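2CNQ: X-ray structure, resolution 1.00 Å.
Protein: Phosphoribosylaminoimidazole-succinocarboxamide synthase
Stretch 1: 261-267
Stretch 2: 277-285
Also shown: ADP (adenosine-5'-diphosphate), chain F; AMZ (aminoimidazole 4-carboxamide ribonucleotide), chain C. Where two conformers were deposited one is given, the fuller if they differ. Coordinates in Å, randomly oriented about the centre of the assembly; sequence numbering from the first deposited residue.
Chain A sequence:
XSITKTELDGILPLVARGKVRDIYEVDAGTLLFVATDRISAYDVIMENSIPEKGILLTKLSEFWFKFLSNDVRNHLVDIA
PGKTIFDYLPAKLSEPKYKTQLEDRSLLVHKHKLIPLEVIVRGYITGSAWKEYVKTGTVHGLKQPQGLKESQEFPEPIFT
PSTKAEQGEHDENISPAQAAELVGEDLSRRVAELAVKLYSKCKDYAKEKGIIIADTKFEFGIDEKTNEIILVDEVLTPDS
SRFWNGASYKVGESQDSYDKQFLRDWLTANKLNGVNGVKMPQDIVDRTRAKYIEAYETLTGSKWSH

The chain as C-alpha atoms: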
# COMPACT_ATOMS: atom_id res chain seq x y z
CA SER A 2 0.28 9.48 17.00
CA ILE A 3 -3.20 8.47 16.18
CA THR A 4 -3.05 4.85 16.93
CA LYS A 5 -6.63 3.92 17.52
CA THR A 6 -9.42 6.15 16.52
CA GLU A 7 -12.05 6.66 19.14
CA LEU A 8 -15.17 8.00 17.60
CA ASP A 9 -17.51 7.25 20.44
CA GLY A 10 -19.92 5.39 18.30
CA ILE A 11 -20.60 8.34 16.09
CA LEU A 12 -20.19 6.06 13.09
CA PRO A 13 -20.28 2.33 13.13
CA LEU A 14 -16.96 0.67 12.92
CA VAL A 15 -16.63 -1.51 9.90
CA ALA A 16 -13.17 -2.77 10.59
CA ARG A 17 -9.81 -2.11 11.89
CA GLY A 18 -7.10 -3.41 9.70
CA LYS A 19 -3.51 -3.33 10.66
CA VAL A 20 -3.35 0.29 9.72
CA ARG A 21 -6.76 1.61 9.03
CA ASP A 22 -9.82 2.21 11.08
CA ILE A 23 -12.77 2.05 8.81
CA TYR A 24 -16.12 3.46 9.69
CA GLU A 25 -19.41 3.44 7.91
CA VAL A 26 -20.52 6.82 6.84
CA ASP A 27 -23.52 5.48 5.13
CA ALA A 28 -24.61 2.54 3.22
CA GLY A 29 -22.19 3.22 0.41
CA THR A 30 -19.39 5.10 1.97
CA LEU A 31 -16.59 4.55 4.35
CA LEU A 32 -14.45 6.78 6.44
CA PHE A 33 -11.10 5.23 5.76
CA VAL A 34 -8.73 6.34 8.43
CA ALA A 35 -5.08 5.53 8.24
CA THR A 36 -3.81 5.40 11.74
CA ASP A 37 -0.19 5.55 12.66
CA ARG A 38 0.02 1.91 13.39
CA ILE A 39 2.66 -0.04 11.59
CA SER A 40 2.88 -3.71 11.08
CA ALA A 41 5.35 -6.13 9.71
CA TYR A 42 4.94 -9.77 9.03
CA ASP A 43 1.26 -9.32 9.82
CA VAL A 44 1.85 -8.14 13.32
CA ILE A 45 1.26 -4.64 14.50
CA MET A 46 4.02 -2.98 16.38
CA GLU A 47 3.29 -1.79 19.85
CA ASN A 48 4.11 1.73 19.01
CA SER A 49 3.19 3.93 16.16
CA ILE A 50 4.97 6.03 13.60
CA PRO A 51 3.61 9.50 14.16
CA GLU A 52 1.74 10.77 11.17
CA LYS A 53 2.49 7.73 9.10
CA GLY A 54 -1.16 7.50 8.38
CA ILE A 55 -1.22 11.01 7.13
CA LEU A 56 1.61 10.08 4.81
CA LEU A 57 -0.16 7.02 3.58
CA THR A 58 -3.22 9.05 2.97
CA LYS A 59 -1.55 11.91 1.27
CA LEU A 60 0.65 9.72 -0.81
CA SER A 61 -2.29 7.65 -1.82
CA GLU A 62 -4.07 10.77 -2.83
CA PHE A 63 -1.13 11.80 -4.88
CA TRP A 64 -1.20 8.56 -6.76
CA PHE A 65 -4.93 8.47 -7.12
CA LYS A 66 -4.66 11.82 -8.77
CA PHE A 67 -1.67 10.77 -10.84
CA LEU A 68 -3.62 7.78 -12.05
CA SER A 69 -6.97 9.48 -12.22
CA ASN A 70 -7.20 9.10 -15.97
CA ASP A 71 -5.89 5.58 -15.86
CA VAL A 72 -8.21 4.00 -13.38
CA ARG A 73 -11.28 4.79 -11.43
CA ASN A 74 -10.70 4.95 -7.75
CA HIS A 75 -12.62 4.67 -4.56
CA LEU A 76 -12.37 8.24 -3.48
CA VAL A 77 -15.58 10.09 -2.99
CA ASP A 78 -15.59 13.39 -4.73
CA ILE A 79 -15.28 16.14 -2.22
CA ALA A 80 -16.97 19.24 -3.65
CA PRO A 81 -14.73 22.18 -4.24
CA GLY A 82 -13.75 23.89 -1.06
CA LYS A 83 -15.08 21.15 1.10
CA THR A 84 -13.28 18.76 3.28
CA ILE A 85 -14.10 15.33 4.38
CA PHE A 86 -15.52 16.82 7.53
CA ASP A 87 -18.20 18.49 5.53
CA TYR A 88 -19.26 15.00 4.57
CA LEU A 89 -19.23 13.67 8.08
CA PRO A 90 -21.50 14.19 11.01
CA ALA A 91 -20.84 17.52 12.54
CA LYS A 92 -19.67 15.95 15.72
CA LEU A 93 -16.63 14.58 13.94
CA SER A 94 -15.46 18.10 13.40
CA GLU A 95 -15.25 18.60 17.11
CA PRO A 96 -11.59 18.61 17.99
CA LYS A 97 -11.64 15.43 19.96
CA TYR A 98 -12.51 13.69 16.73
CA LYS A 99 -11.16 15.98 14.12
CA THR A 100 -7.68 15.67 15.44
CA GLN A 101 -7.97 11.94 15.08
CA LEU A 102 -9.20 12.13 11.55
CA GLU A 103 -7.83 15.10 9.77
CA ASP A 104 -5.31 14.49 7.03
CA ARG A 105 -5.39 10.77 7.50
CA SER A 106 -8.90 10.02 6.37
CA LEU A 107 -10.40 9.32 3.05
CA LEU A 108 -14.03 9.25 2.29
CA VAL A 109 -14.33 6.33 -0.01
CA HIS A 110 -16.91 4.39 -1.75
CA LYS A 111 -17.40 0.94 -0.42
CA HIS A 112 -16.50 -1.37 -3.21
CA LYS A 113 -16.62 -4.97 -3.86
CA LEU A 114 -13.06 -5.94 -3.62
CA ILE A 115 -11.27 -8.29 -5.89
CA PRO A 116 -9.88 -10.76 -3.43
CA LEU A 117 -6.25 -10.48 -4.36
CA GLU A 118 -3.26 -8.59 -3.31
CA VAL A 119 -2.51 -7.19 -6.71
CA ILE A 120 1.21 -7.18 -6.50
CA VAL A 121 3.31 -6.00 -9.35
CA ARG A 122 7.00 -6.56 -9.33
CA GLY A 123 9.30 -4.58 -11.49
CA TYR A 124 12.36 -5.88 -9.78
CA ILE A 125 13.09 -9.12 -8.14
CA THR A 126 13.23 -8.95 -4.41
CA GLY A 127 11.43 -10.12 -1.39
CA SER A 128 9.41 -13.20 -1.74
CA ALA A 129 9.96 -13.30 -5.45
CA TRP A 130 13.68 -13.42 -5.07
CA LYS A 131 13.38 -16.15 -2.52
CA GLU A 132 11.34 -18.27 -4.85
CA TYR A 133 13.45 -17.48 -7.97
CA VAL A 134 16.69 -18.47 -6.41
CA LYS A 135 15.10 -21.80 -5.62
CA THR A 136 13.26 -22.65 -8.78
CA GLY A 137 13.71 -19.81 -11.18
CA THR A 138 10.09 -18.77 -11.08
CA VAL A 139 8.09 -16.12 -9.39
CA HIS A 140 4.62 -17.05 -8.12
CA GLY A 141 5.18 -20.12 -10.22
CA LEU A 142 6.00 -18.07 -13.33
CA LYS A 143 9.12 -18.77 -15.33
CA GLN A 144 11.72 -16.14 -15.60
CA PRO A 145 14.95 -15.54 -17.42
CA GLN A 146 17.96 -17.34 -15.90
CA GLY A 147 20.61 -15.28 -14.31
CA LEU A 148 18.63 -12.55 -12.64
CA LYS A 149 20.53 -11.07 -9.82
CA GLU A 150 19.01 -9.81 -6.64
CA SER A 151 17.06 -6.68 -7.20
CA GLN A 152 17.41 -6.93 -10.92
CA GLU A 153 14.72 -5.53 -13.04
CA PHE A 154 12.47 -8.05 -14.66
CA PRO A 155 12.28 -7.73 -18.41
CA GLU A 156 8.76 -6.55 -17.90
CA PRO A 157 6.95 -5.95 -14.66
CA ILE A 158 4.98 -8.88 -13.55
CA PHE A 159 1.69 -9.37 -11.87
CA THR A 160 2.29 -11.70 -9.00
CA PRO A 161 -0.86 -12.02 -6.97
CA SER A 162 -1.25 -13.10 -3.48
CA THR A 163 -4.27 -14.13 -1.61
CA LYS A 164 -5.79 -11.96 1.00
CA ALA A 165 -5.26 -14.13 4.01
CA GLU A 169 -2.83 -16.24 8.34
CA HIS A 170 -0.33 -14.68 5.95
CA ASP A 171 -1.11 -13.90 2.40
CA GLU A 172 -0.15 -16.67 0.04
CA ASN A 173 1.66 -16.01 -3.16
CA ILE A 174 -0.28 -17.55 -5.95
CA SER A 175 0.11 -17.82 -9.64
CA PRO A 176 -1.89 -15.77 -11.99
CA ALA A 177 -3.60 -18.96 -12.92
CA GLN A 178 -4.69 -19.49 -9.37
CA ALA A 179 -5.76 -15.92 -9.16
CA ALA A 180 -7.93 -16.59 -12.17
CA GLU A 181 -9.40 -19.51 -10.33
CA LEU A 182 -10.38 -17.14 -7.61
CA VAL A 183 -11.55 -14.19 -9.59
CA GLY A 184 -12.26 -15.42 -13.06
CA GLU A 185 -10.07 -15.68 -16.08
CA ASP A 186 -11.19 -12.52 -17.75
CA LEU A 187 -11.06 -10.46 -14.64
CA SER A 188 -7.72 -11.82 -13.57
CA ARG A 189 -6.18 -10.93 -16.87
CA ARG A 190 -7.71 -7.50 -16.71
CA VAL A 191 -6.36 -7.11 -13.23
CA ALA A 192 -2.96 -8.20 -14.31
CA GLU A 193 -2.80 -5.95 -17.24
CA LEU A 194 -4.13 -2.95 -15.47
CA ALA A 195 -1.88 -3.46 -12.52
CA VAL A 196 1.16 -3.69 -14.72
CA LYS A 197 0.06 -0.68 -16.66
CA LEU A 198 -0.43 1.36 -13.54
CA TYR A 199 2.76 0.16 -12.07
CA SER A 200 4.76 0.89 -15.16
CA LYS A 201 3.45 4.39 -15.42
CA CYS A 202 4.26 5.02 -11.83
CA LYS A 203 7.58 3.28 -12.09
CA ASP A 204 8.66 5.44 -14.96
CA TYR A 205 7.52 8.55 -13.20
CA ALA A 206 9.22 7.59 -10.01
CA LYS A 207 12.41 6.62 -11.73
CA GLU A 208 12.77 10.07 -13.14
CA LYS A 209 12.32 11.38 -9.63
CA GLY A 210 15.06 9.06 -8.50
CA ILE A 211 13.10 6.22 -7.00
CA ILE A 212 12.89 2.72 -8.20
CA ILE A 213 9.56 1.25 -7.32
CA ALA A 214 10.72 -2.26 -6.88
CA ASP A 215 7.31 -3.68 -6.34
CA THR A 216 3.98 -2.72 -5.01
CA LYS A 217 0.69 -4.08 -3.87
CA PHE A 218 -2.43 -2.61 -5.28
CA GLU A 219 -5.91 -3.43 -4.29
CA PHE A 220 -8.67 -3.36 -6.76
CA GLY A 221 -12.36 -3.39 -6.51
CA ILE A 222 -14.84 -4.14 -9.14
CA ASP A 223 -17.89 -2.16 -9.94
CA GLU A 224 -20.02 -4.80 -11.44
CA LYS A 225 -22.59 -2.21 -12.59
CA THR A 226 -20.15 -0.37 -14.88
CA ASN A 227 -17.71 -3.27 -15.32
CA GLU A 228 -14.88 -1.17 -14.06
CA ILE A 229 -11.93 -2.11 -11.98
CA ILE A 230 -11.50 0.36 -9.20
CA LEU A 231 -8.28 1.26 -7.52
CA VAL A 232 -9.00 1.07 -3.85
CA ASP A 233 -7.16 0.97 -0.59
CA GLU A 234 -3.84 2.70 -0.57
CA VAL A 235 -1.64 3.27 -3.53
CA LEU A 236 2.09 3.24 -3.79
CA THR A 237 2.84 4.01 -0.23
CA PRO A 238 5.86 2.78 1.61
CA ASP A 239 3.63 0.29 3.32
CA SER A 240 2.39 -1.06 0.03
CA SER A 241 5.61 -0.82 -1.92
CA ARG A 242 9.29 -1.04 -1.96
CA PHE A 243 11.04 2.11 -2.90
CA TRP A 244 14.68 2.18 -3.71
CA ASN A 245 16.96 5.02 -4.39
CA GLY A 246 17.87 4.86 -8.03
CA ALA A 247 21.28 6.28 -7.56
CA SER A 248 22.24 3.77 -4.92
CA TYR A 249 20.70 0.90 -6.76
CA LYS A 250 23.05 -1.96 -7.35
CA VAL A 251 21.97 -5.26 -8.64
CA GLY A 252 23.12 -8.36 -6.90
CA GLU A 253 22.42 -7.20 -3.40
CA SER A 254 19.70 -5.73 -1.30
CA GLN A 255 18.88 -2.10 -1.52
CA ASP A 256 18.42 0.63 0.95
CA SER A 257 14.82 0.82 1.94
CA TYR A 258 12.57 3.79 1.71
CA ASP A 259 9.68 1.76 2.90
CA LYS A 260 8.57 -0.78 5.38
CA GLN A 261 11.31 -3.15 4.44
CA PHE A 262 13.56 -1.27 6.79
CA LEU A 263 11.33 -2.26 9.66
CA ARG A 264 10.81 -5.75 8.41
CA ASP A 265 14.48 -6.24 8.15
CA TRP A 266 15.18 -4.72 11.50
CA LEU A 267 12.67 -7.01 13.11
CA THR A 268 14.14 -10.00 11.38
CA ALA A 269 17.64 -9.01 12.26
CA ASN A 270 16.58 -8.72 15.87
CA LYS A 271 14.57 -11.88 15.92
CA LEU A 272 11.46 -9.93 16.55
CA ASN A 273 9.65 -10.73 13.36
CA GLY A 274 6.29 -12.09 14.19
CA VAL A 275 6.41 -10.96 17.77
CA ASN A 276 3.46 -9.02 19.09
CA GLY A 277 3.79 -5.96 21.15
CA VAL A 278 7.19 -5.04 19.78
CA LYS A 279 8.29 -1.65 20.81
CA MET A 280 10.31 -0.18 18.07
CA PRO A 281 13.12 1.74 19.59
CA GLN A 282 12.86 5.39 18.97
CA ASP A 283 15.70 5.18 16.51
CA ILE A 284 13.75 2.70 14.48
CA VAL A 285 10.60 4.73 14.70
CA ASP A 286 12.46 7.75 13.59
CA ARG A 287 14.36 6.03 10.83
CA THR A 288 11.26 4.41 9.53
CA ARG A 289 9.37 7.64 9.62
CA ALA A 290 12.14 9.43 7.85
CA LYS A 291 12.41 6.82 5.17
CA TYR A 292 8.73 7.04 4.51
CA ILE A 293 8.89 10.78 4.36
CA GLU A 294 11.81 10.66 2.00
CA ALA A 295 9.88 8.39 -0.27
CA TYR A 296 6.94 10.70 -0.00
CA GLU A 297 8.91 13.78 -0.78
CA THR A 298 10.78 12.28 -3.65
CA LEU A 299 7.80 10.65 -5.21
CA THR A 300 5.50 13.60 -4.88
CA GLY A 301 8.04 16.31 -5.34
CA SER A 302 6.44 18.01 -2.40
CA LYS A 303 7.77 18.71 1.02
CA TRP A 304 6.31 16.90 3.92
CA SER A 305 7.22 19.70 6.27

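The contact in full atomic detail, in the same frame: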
# COMPACT_ATOMS: atom_id res chain seq x y z
N GLN A 261 10.32 -2.12 4.39
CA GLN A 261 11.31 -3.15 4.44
C GLN A 261 12.35 -2.85 5.49
O GLN A 261 12.89 -3.76 6.08
CB GLN A 261 11.98 -3.37 3.10
CG GLN A 261 12.68 -4.68 3.03
CD GLN A 261 11.70 -5.81 3.10
OE1 GLN A 261 10.64 -5.76 2.50
NE2 GLN A 261 12.04 -6.84 3.85
N PHE A 262 12.63 -1.60 5.76
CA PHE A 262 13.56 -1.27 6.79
C PHE A 262 13.12 -1.89 8.10
O PHE A 262 13.90 -2.44 8.83
CB PHE A 262 13.61 0.22 6.92
CG PHE A 262 14.37 0.66 8.09
CD1 PHE A 262 13.71 1.20 9.16
CD2 PHE A 262 15.73 0.48 8.16
CE1 PHE A 262 14.39 1.58 10.28
CE2 PHE A 262 16.42 0.86 9.27
CZ PHE A 262 15.74 1.40 10.34
N LEU A 263 11.84 -1.74 8.42
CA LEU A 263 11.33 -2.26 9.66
C LEU A 263 11.29 -3.74 9.61
O LEU A 263 11.68 -4.39 10.56
CB LEU A 263 9.96 -1.71 9.94
CG LEU A 263 9.29 -2.32 11.15
CD1 LEU A 263 10.06 -2.05 12.43
CD2 LEU A 263 7.87 -1.85 11.25
N ARG A 264 10.82 -4.31 8.53
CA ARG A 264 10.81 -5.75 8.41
C ARG A 264 12.17 -6.30 8.67
O ARG A 264 12.34 -7.26 9.42
CB ARG A 264 10.38 -6.14 7.03
CG ARG A 264 8.97 -5.81 6.68
CD ARG A 264 8.70 -6.22 5.30
NE ARG A 264 7.36 -5.89 4.87
CZ ARG A 264 7.07 -5.18 3.80
NH1 ARG A 264 8.00 -4.72 3.00
NH2 ARG A 264 5.81 -4.91 3.57
N ASP A 265 13.15 -5.73 8.03
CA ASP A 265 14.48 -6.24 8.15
C ASP A 265 15.03 -6.06 9.53
O ASP A 265 15.73 -6.93 10.03
CB ASP A 265 15.37 -5.61 7.12
CG ASP A 265 15.09 -6.08 5.70
OD1 ASP A 265 15.70 -5.48 4.80
OD2 ASP A 265 14.31 -7.00 5.49
N TRP A 266 14.73 -4.95 10.16
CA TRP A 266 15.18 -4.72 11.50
C TRP A 266 14.58 -5.77 12.42
O TRP A 266 15.25 -6.35 13.24
CB TRP A 266 14.78 -3.33 11.98
CG TRP A 266 15.23 -3.09 13.34
CD1 TRP A 266 16.46 -2.69 13.72
CD2 TRP A 266 14.48 -3.30 14.53
NE1 TRP A 266 16.54 -2.63 15.08
CE2 TRP A 266 15.33 -2.97 15.60
CE3 TRP A 266 13.18 -3.65 14.80
CZ2 TRP A 266 14.92 -3.06 16.91
CZ3 TRP A 266 12.79 -3.74 16.12
CH2 TRP A 266 13.65 -3.43 17.15
N LEU A 267 13.30 -6.03 12.27
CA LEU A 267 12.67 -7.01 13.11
C LEU A 267 13.32 -8.32 12.89
O LEU A 267 13.64 -9.01 13.84
CB LEU A 267 11.21 -7.09 12.78
CG LEU A 267 10.41 -5.86 13.17
CD1 LEU A 267 9.09 -5.89 12.48
CD2 LEU A 267 10.18 -5.84 14.69
N GLY A 277 3.44 -6.92 20.15
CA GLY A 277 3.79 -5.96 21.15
C GLY A 277 5.21 -5.48 21.06
O GLY A 277 5.75 -5.07 22.06
N VAL A 278 5.83 -5.48 19.89
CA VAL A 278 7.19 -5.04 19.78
C VAL A 278 7.23 -3.54 19.83
O VAL A 278 6.56 -2.86 19.08
CB VAL A 278 7.84 -5.53 18.51
CG1 VAL A 278 9.15 -4.86 18.26
CG2 VAL A 278 8.02 -7.02 18.61
N LYS A 279 8.06 -3.05 20.71
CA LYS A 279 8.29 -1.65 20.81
C LYS A 279 9.47 -1.32 19.96
O LYS A 279 10.59 -1.72 20.24
CB LYS A 279 8.55 -1.26 22.25
CG LYS A 279 8.67 0.26 22.40
CD LYS A 279 7.73 0.88 23.46
CE LYS A 279 7.56 2.39 23.26
NZ LYS A 279 8.83 3.09 23.44
N MET A 280 9.22 -0.64 18.86
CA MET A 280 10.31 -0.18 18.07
C MET A 280 11.06 0.83 18.87
O MET A 280 10.46 1.76 19.37
CB MET A 280 9.80 0.52 16.84
CG MET A 280 9.07 -0.38 15.89
SD MET A 280 8.33 0.55 14.58
CE MET A 280 7.01 1.33 15.49
N PRO A 281 12.37 0.70 18.97
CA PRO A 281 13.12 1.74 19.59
C PRO A 281 12.89 3.02 18.87
O PRO A 281 12.59 3.05 17.68
CB PRO A 281 14.56 1.27 19.42
CG PRO A 281 14.43 -0.22 19.34
CD PRO A 281 13.19 -0.43 18.55
N GLN A 282 13.10 4.11 19.57
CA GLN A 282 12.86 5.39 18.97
C GLN A 282 13.66 5.56 17.71
O GLN A 282 13.20 6.15 16.77
CB GLN A 282 13.22 6.48 19.95
CG GLN A 282 12.83 7.85 19.50
CD GLN A 282 11.34 8.03 19.50
OE1 GLN A 282 10.70 7.91 20.55
NE2 GLN A 282 10.77 8.31 18.34
N ASP A 283 14.88 5.06 17.68
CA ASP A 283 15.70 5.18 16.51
C ASP A 283 15.04 4.53 15.32
O ASP A 283 15.14 5.03 14.21
CB ASP A 283 17.00 4.45 16.81
CG ASP A 283 17.94 4.48 15.71
OD1 ASP A 283 18.30 5.59 15.33
OD2 ASP A 283 18.31 3.40 15.21
N ILE A 284 14.39 3.41 15.55
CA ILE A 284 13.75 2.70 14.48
C ILE A 284 12.49 3.40 14.07
O ILE A 284 12.19 3.50 12.91
CB ILE A 284 13.49 1.27 14.92
CG1 ILE A 284 14.82 0.57 15.22
CG2 ILE A 284 12.71 0.52 13.89
CD1 ILE A 284 15.83 0.62 14.10
N VAL A 285 11.74 3.91 15.04
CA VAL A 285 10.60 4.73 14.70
C VAL A 285 11.04 5.85 13.83
O VAL A 285 10.47 6.13 12.79
CB VAL A 285 9.96 5.29 15.97
CG1 VAL A 285 8.91 6.31 15.62
CG2 VAL A 285 9.38 4.20 16.80
PB ADP F . 1.79 -6.43 7.23
O1B ADP F . 0.95 -6.50 8.46
O2B ADP F . 1.19 -7.11 6.03
O3B ADP F . 2.28 -5.02 7.00
PA ADP F . 3.99 -7.17 6.12
O1A ADP F . 5.45 -7.41 6.28
O2A ADP F . 3.85 -5.89 5.38
O3A ADP F . 3.14 -7.29 7.43
O5' ADP F . 3.30 -8.26 5.22
C5' ADP F . 3.52 -8.21 3.83
C4' ADP F . 2.98 -9.43 3.10
O4' ADP F . 3.74 -10.55 3.51
C3' ADP F . 1.53 -9.66 3.46
O3' ADP F . 0.85 -10.23 2.36
C2' ADP F . 1.66 -10.64 4.58
O2' ADP F . 0.52 -11.46 4.67
C1' ADP F . 2.87 -11.45 4.16
N9 ADP F . 3.59 -12.02 5.30
C8 ADP F . 3.78 -11.41 6.45
N7 ADP F . 4.47 -12.19 7.29
C5 ADP F . 4.73 -13.32 6.65
C6 ADP F . 5.44 -14.52 7.04
N6 ADP F . 5.97 -14.59 8.28
N1 ADP F . 5.50 -15.49 6.11
C2 ADP F . 4.94 -15.37 4.87
N3 ADP F . 4.27 -14.27 4.46
C4 ADP F . 4.14 -13.23 5.32
O5 AMZ C . -0.21 -5.29 2.66
C6 AMZ C . -0.04 -6.35 2.10
N2 AMZ C . -0.79 -7.43 2.32
C3A AMZ C . 1.01 -6.51 1.12
C7A AMZ C . 1.92 -5.56 0.77
N3 AMZ C . 2.06 -4.27 1.12
N1 AMZ C . 1.26 -7.64 0.44
C5 AMZ C . 2.29 -7.40 -0.34
N AMZ C . 2.72 -6.13 -0.13
C1 AMZ C . 3.79 -5.48 -0.85
C2 AMZ C . 5.11 -5.50 -0.14
C3 AMZ C . 6.08 -5.42 -1.28
O2 AMZ C . 6.15 -4.06 -1.66
O1 AMZ C . 5.18 -4.42 0.77
O AMZ C . 4.00 -6.24 -2.01
C AMZ C . 5.38 -6.24 -2.34
C4 AMZ C . 5.87 -7.64 -2.48
O3 AMZ C . 6.01 -8.19 -1.18
P AMZ C . 6.71 -9.62 -1.04
OP1 AMZ C . 5.75 -10.63 -1.58
O4 AMZ C . 6.91 -9.77 0.45
OP2 AMZ C . 7.99 -9.63 -1.80

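The two stretches meet in a small, wholly apolar contact, in which one side of a helix packs against a loop and the first turn of the helix that follows it, with no hydrogen bond between them. Stretch 1 is helical throughout, held by backbone bonds such as Trp266 N to Phe262 O (3.0 Å). In stretch 2, Pro281 occupies the N-cap position, and its O accepts a bond from Val285 N at 2.9 Å. The backbones come nearest at Leu263 and Ile284, whose CA atoms lie 7.3 Å apart, leaving room for side chains to fill the gap.

Trp266 and Ile284 have the largest areas covered by the other stretch. Ile284 CD1 sits over the face of the indole, 3.6 Å from the centroid of the five-membered ring and 21° off its normal, a CH-pi contact; the same methyl lies 3.8 Å from Phe262 CZ. Farther along the indole, Trp266 CH2 approaches Pro281 CD at 3.3 Å. The leucines extend the apolar surface: Leu263 CD1 lies 3.8 Å from Met280 SD, and Leu267 CD2 is 3.8 Å from Val278 CG1.

Arg264 takes no part in this contact; its guanidinium bonds to the ligands instead. Its NE donates to ADP O1A (2.8 Å) and its NH2 to AMZ O1 (2.9 Å), so the helix that packs on stretch 2 also binds both ligands.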